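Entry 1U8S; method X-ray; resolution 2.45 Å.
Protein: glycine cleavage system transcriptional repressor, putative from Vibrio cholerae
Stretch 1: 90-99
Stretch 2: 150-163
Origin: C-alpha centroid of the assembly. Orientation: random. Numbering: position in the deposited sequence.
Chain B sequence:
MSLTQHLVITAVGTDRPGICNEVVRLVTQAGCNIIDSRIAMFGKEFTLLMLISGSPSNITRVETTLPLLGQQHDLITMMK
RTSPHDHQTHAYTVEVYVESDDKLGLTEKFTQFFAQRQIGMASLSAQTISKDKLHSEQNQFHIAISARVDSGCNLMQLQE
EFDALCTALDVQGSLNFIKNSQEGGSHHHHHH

Stretch 1 90-99: HAYTVEVYVE
Stretch 2 (150-163) DSGCNLMQLQEEFD

How do the two stretches lie against each other? Residues 92-99 form an extended strand and residues 155-163 a helix, their N-to-C directions only 16° apart and their axes 11.6 Å apart at closest approach. The register starts tight, with His 90 CA 4.4 Å from Asp 150 CA, and opens to 9.1 Å between Val 94 CA and Leu 155 CA and 9.0 Å between Val 96 CA and Phe 162 CA, which leaves room for a layer of side chains. No hydrogen bond crosses; packing alone buries 414 Å², summed over both sides.

Which bumps fill which hollows along the helix? Alternation in the strand turns Tyr 92, Val 94 and Val 96 toward the helix, while Leu 155, Leu 158 and Phe 162, spaced three and four apart, return to the same helical face. Leu 155 (chi1 m, chi2 t) sets CD1 over one face of the Tyr 92 ring, 3.6 Å from its centroid and 9° off the normal, a CH-pi contact. Tyr 92 (chi1 m, chi2 -95°) thus offers a flat surface to a rounded methyl. Next, Val 94 (chi1 m) brings CG1 to 3.9 Å from CD2 of Leu 158 (chi1 t, chi2 p), branched side chains meeting methyl to methyl in the buried layer.

What fills the far end of the interface? Phe 162 (chi1 t, chi2 77°) reaches from the helix with a ring long enough to touch two strand residues. Val 96 CG1 lies obliquely to it, 3.3 Å from Phe 162 CE1, a very close fit; Val 98 CG2 sits at the ring edge, near its plane, 4.0 Å from Phe 162 CZ. Both valines have chi1 t and, like the phenylalanine, are buried. Their compact, beta-branched side chains suit an extended strand and leave space for the broad ring.

How is the near end closed? Asp 150 to Cys 153 make a type I turn, with a weak bond from Cys 153 N to Asp 150 O at 3.4 Å. The small Ala 91 points its methyl at this turn, CB lying 3.7 Å from Ser 151 N and 3.9 Å from Asp 150 C, so backbone can come close. His 90 (chi1 p, chi2 90°) leads its ring away, and its ND1 donates to Tyr 92 O at 3.1 Å. Asn 154 then occupies the N-cap position, and the helix runs on with phi/psi near -65/-40, its first backbone bond joining Leu 158 N to Asn 154 O at 2.9 Å.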

ATOM      1  N   HIS B  90       1.287  -8.657  12.947  1.00 61.99           N
ATOM      2  CA  HIS B  90       2.348  -9.400  12.288  1.00 57.74           C
ATOM      3  C   HIS B  90       3.677  -9.252  13.021  1.00 55.62           C
ATOM      4  O   HIS B  90       4.076  -8.154  13.406  1.00 54.49           O
ATOM      5  CB  HIS B  90       2.457  -8.972  10.814  1.00 58.61           C
ATOM      6  CG  HIS B  90       3.280  -7.742  10.573  1.00 57.24           C
ATOM      7  ND1 HIS B  90       4.640  -7.791  10.339  1.00 56.53           N
ATOM      8  CD2 HIS B  90       2.925  -6.443  10.445  1.00 55.68           C
ATOM      9  CE1 HIS B  90       5.085  -6.577  10.070  1.00 55.32           C
ATOM     10  NE2 HIS B  90       4.063  -5.739  10.127  1.00 56.28           N
ATOM     11  N   ALA B  91       4.347 -10.383  13.215  1.00 53.34           N
ATOM     12  CA  ALA B  91       5.616 -10.426  13.920  1.00 49.89           C
ATOM     13  C   ALA B  91       6.813 -10.341  12.986  1.00 49.14           C
ATOM     14  O   ALA B  91       7.914  -9.976  13.396  1.00 49.87           O
ATOM     15  CB  ALA B  91       5.695 -11.696  14.725  1.00 50.16           C
ATOM     16  N   TYR B  92       6.614 -10.691  11.729  1.00 46.11           N
ATOM     17  CA  TYR B  92       7.723 -10.636  10.802  1.00 44.83           C
ATOM     18  C   TYR B  92       7.283 -10.221   9.430  1.00 42.61           C
ATOM     19  O   TYR B  92       6.099 -10.271   9.081  1.00 41.65           O
ATOM     20  CB  TYR B  92       8.405 -11.992  10.684  1.00 46.60           C
ATOM     21  CG  TYR B  92       9.180 -12.418  11.899  1.00 49.27           C
ATOM     22  CD1 TYR B  92      10.553 -12.183  11.997  1.00 49.94           C
ATOM     23  CD2 TYR B  92       8.552 -13.097  12.937  1.00 50.27           C
ATOM     24  CE1 TYR B  92      11.284 -12.628  13.107  1.00 51.42           C
ATOM     25  CE2 TYR B  92       9.266 -13.543  14.048  1.00 51.55           C
ATOM     26  CZ  TYR B  92      10.628 -13.312  14.128  1.00 52.97           C
ATOM     27  OH  TYR B  92      11.321 -13.795  15.217  1.00 55.04           O
ATOM     28  N   THR B  93       8.272  -9.801   8.665  1.00 40.59           N
ATOM     29  CA  THR B  93       8.087  -9.401   7.292  1.00 40.43           C
ATOM     30  C   THR B  93       9.088 -10.268   6.579  1.00 39.99           C
ATOM     31  O   THR B  93      10.277 -10.211   6.877  1.00 41.95           O
ATOM     32  CB  THR B  93       8.485  -7.921   7.041  1.00 40.37           C
ATOM     33  OG1 THR B  93       7.458  -7.051   7.523  1.00 38.85           O
ATOM     34  CG2 THR B  93       8.700  -7.677   5.549  1.00 39.78           C
ATOM     35  N   VAL B  94       8.621 -11.103   5.670  1.00 39.92           N
ATOM     36  CA  VAL B  94       9.552 -11.917   4.924  1.00 39.41           C
ATOM     37  C   VAL B  94       9.680 -11.234   3.581  1.00 39.21           C
ATOM     38  O   VAL B  94       8.678 -10.842   2.978  1.00 40.99           O
ATOM     39  CB  VAL B  94       9.040 -13.370   4.721  1.00 40.14           C
ATOM     40  CG1 VAL B  94       8.483 -13.903   6.025  1.00 42.37           C
ATOM     41  CG2 VAL B  94       7.980 -13.419   3.646  1.00 38.97           C
ATOM     42  N   GLU B  95      10.914 -11.052   3.135  1.00 38.27           N
ATOM     43  CA  GLU B  95      11.167 -10.454   1.840  1.00 40.58           C
ATOM     44  C   GLU B  95      11.727 -11.567   0.971  1.00 40.07           C
ATOM     45  O   GLU B  95      12.685 -12.231   1.353  1.00 39.43           O
ATOM     46  CB  GLU B  95      12.200  -9.341   1.946  1.00 41.28           C
ATOM     47  CG  GLU B  95      11.892  -8.330   3.006  1.00 45.97           C
ATOM     48  CD  GLU B  95      12.939  -7.237   3.068  1.00 49.56           C
ATOM     49  OE1 GLU B  95      14.138  -7.537   2.858  1.00 49.64           O
ATOM     50  OE2 GLU B  95      12.561  -6.077   3.340  1.00 53.53           O
ATOM     51  N   VAL B  96      11.124 -11.778  -0.191  1.00 40.64           N
ATOM     52  CA  VAL B  96      11.586 -12.820  -1.093  1.00 40.20           C
ATOM     53  C   VAL B  96      12.118 -12.205  -2.375  1.00 40.23           C
ATOM     54  O   VAL B  96      11.624 -11.171  -2.831  1.00 40.03           O
ATOM     55  CB  VAL B  96      10.446 -13.796  -1.448  1.00 40.23           C
ATOM     56  CG1 VAL B  96      10.822 -14.613  -2.662  1.00 42.08           C
ATOM     57  CG2 VAL B  96      10.171 -14.708  -0.277  1.00 42.14           C
ATOM     58  N   TYR B  97      13.133 -12.840  -2.947  1.00 40.59           N
ATOM     59  CA  TYR B  97      13.714 -12.365  -4.189  1.00 41.31           C
ATOM     60  C   TYR B  97      14.015 -13.558  -5.081  1.00 40.75           C
ATOM     61  O   TYR B  97      14.863 -14.391  -4.765  1.00 40.68           O
ATOM     62  CB  TYR B  97      14.995 -11.578  -3.933  1.00 43.64           C
ATOM     63  CG  TYR B  97      15.266 -10.610  -5.048  1.00 49.37           C
ATOM     64  CD1 TYR B  97      14.473  -9.474  -5.202  1.00 52.20           C
ATOM     65  CD2 TYR B  97      16.260 -10.855  -6.000  1.00 51.33           C
ATOM     66  CE1 TYR B  97      14.653  -8.596  -6.281  1.00 54.82           C
ATOM     67  CE2 TYR B  97      16.451  -9.983  -7.087  1.00 53.81           C
ATOM     68  CZ  TYR B  97      15.639  -8.855  -7.216  1.00 54.95           C
ATOM     69  OH  TYR B  97      15.804  -7.980  -8.263  1.00 58.82           O
ATOM     70  N   VAL B  98      13.311 -13.636  -6.200  1.00 39.81           N
ATOM     71  CA  VAL B  98      13.488 -14.741  -7.117  1.00 40.14           C
ATOM     72  C   VAL B  98      14.021 -14.244  -8.440  1.00 40.56           C
ATOM     73  O   VAL B  98      13.579 -13.219  -8.936  1.00 41.28           O
ATOM     74  CB  VAL B  98      12.140 -15.473  -7.346  1.00 40.38           C
ATOM     75  CG1 VAL B  98      12.287 -16.544  -8.426  1.00 37.08           C
ATOM     76  CG2 VAL B  98      11.664 -16.092  -6.037  1.00 38.26           C
ATOM     77  N   GLU B  99      14.971 -14.973  -9.010  1.00 42.53           N
ATOM     78  CA  GLU B  99      15.546 -14.602 -10.300  1.00 44.91           C
ATOM     79  C   GLU B  99      15.507 -15.801 -11.237  1.00 46.07           C
ATOM     80  O   GLU B  99      15.861 -16.907 -10.841  1.00 45.97           O
ATOM     81  CB  GLU B  99      16.988 -14.130 -10.127  1.00 46.43           C
ATOM     82  CG  GLU B  99      17.128 -12.809  -9.390  1.00 52.70           C
ATOM     83  CD  GLU B  99      18.564 -12.506  -9.003  1.00 55.29           C
ATOM     84  OE1 GLU B  99      18.837 -11.363  -8.575  1.00 57.68           O
ATOM     85  OE2 GLU B  99      19.416 -13.415  -9.122  1.00 56.10           O
ATOM     86  N   ASP B 150       2.659 -14.034  11.144  1.00 50.99           N
ATOM     87  CA  ASP B 150       2.499 -13.804  12.567  1.00 51.61           C
ATOM     88  C   ASP B 150       3.504 -14.631  13.361  1.00 51.71           C
ATOM     89  O   ASP B 150       4.375 -15.281  12.788  1.00 51.51           O
ATOM     90  CB  ASP B 150       1.067 -14.120  12.992  1.00 52.64           C
ATOM     91  CG  ASP B 150       0.628 -15.506  12.579  1.00 54.28           C
ATOM     92  OD1 ASP B 150      -0.567 -15.671  12.269  1.00 55.54           O
ATOM     93  OD2 ASP B 150       1.467 -16.430  12.573  1.00 55.12           O
ATOM     94  N   SER B 151       3.384 -14.590  14.682  1.00 53.15           N
ATOM     95  CA  SER B 151       4.284 -15.322  15.575  1.00 53.37           C
ATOM     96  C   SER B 151       4.097 -16.844  15.497  1.00 52.46           C
ATOM     97  O   SER B 151       5.022 -17.607  15.788  1.00 51.22           O
ATOM     98  CB  SER B 151       4.056 -14.848  17.009  1.00 54.30           C
ATOM     99  OG  SER B 151       2.681 -14.954  17.347  1.00 56.12           O
ATOM    100  N   GLY B 152       2.901 -17.272  15.101  1.00 51.96           N
ATOM    101  CA  GLY B 152       2.614 -18.692  15.001  1.00 52.31           C
ATOM    102  C   GLY B 152       3.177 -19.372  13.768  1.00 53.02           C
ATOM    103  O   GLY B 152       2.862 -20.531  13.500  1.00 53.71           O
ATOM    104  N   CYS B 153       4.015 -18.659  13.020  1.00 53.30           N
ATOM    105  CA  CYS B 153       4.611 -19.203  11.808  1.00 51.53           C
ATOM    106  C   CYS B 153       6.050 -19.681  12.009  1.00 50.88           C
ATOM    107  O   CYS B 153       6.910 -18.947  12.507  1.00 50.23           O
ATOM    108  CB  CYS B 153       4.559 -18.157  10.687  1.00 52.78           C
ATOM    109  SG  CYS B 153       5.227 -18.703   9.087  1.00 51.14           S
ATOM    110  N   ASN B 154       6.286 -20.927  11.611  1.00 48.93           N
ATOM    111  CA  ASN B 154       7.588 -21.573  11.703  1.00 48.86           C
ATOM    112  C   ASN B 154       8.475 -21.024  10.578  1.00 48.41           C
ATOM    113  O   ASN B 154       8.368 -21.437   9.416  1.00 47.21           O
ATOM    114  CB  ASN B 154       7.390 -23.089  11.563  1.00 49.47           C
ATOM    115  CG  ASN B 154       8.628 -23.888  11.922  1.00 50.00           C
ATOM    116  OD1 ASN B 154       8.534 -25.080  12.199  1.00 51.59           O
ATOM    117  ND2 ASN B 154       9.791 -23.244  11.909  1.00 50.38           N
ATOM    118  N   LEU B 155       9.354 -20.095  10.941  1.00 46.87           N
ATOM    119  CA  LEU B 155      10.235 -19.446   9.986  1.00 48.26           C
ATOM    120  C   LEU B 155      11.224 -20.368   9.288  1.00 49.86           C
ATOM    121  O   LEU B 155      11.417 -20.264   8.078  1.00 49.93           O
ATOM    122  CB  LEU B 155      10.979 -18.290  10.663  1.00 47.07           C
ATOM    123  CG  LEU B 155      10.078 -17.234  11.321  1.00 48.04           C
ATOM    124  CD1 LEU B 155      10.923 -16.052  11.787  1.00 48.19           C
ATOM    125  CD2 LEU B 155       9.022 -16.760  10.328  1.00 47.89           C
ATOM    126  N   MET B 156      11.854 -21.264  10.039  1.00 52.40           N
ATOM    127  CA  MET B 156      12.810 -22.188   9.441  1.00 53.36           C
ATOM    128  C   MET B 156      12.068 -23.084   8.449  1.00 51.55           C
ATOM    129  O   MET B 156      12.604 -23.477   7.412  1.00 51.23           O
ATOM    130  CB  MET B 156      13.475 -23.036  10.525  1.00 57.79           C
ATOM    131  CG  MET B 156      14.595 -23.942  10.012  1.00 64.81           C
ATOM    132  SD  MET B 156      16.059 -23.051   9.350  1.00 71.84           S
ATOM    133  CE  MET B 156      15.734 -23.088   7.567  1.00 68.74           C
ATOM    134  N   GLN B 157      10.819 -23.390   8.771  1.00 49.76           N
ATOM    135  CA  GLN B 157       9.996 -24.226   7.914  1.00 49.30           C
ATOM    136  C   GLN B 157       9.526 -23.482   6.655  1.00 47.33           C
ATOM    137  O   GLN B 157       9.441 -24.072   5.577  1.00 46.45           O
ATOM    138  CB  GLN B 157       8.787 -24.730   8.694  1.00 50.20           C
ATOM    139  CG  GLN B 157       7.922 -25.673   7.907  1.00 52.07           C
ATOM    140  CD  GLN B 157       6.723 -26.126   8.688  1.00 53.92           C
ATOM    141  OE1 GLN B 157       6.861 -26.710   9.765  1.00 53.66           O
ATOM    142  NE2 GLN B 157       5.527 -25.859   8.156  1.00 53.30           N
ATOM    143  N   LEU B 158       9.206 -22.197   6.795  1.00 44.52           N
ATOM    144  CA  LEU B 158       8.771 -21.406   5.654  1.00 42.82           C
ATOM    145  C   LEU B 158       9.943 -21.306   4.688  1.00 43.20           C
ATOM    146  O   LEU B 158       9.776 -21.416   3.467  1.00 43.03           O
ATOM    147  CB  LEU B 158       8.350 -20.002   6.104  1.00 42.72           C
ATOM    148  CG  LEU B 158       7.943 -18.983   5.027  1.00 41.27           C
ATOM    149  CD1 LEU B 158       6.741 -19.476   4.238  1.00 39.59           C
ATOM    150  CD2 LEU B 158       7.622 -17.665   5.699  1.00 38.78           C
ATOM    151  N   GLN B 159      11.136 -21.119   5.243  1.00 41.37           N
ATOM    152  CA  GLN B 159      12.326 -20.994   4.428  1.00 41.36           C
ATOM    153  C   GLN B 159      12.669 -22.274   3.686  1.00 40.98           C
ATOM    154  O   GLN B 159      13.151 -22.241   2.559  1.00 40.58           O
ATOM    155  CB  GLN B 159      13.494 -20.566   5.291  1.00 43.18           C
ATOM    156  CG  GLN B 159      14.809 -20.497   4.561  1.00 47.64           C
ATOM    157  CD  GLN B 159      15.808 -19.689   5.337  1.00 51.70           C
ATOM    158  OE1 GLN B 159      15.761 -18.460   5.326  1.00 54.67           O
ATOM    159  NE2 GLN B 159      16.708 -20.368   6.044  1.00 54.66           N
ATOM    160  N   GLU B 160      12.429 -23.410   4.320  1.00 40.04           N
ATOM    161  CA  GLU B 160      12.719 -24.675   3.675  1.00 39.69           C
ATOM    162  C   GLU B 160      11.741 -24.905   2.532  1.00 37.33           C
ATOM    163  O   GLU B 160      12.141 -25.257   1.430  1.00 37.44           O
ATOM    164  CB  GLU B 160      12.673 -25.814   4.705  1.00 43.91           C
ATOM    165  CG  GLU B 160      14.000 -25.983   5.451  1.00 48.88           C
ATOM    166  CD  GLU B 160      13.920 -26.923   6.643  1.00 52.86           C
ATOM    167  OE1 GLU B 160      14.989 -27.375   7.112  1.00 53.52           O
ATOM    168  OE2 GLU B 160      12.794 -27.201   7.119  1.00 55.59           O
ATOM    169  N   GLU B 161      10.459 -24.686   2.782  1.00 35.58           N
ATOM    170  CA  GLU B 161       9.460 -24.868   1.739  1.00 35.32           C
ATOM    171  C   GLU B 161       9.725 -23.925   0.561  1.00 35.15           C
ATOM    172  O   GLU B 161       9.518 -24.290  -0.596  1.00 34.44           O
ATOM    173  CB  GLU B 161       8.065 -24.639   2.320  1.00 36.42           C
ATOM    174  CG  GLU B 161       7.845 -25.433   3.599  1.00 39.73           C
ATOM    175  CD  GLU B 161       6.412 -25.417   4.069  1.00 41.50           C
ATOM    176  OE1 GLU B 161       5.775 -24.344   3.980  1.00 43.22           O
ATOM    177  OE2 GLU B 161       5.932 -26.472   4.541  1.00 40.10           O
ATOM    178  N   PHE B 162      10.196 -22.718   0.859  1.00 35.90           N
ATOM    179  CA  PHE B 162      10.507 -21.734  -0.173  1.00 34.37           C
ATOM    180  C   PHE B 162      11.695 -22.189  -1.012  1.00 34.78           C
ATOM    181  O   PHE B 162      11.749 -21.914  -2.214  1.00 33.18           O
ATOM    182  CB  PHE B 162      10.838 -20.384   0.459  1.00 35.32           C
ATOM    183  CG  PHE B 162      11.410 -19.391  -0.511  1.00 35.59           C
ATOM    184  CD1 PHE B 162      10.585 -18.727  -1.419  1.00 35.72           C
ATOM    185  CD2 PHE B 162      12.787 -19.157  -0.557  1.00 34.49           C
ATOM    186  CE1 PHE B 162      11.126 -17.845  -2.366  1.00 35.28           C
ATOM    187  CE2 PHE B 162      13.341 -18.279  -1.498  1.00 33.54           C
ATOM    188  CZ  PHE B 162      12.508 -17.624  -2.404  1.00 33.93           C
ATOM    189  N   ASP B 163      12.657 -22.859  -0.366  1.00 36.18           N
ATOM    190  CA  ASP B 163      13.843 -23.372  -1.053  1.00 37.49           C
ATOM    191  C   ASP B 163      13.470 -24.551  -1.945  1.00 37.11           C
ATOM    192  O   ASP B 163      13.992 -24.687  -3.060  1.00 37.14           O
ATOM    193  CB  ASP B 163      14.917 -23.813  -0.053  1.00 40.59           C
ATOM    194  CG  ASP B 163      15.589 -22.641   0.643  1.00 44.16           C
ATOM    195  OD1 ASP B 163      15.635 -21.541   0.042  1.00 43.74           O
ATOM    196  OD2 ASP B 163      16.087 -22.824   1.781  1.00 45.98           O
TER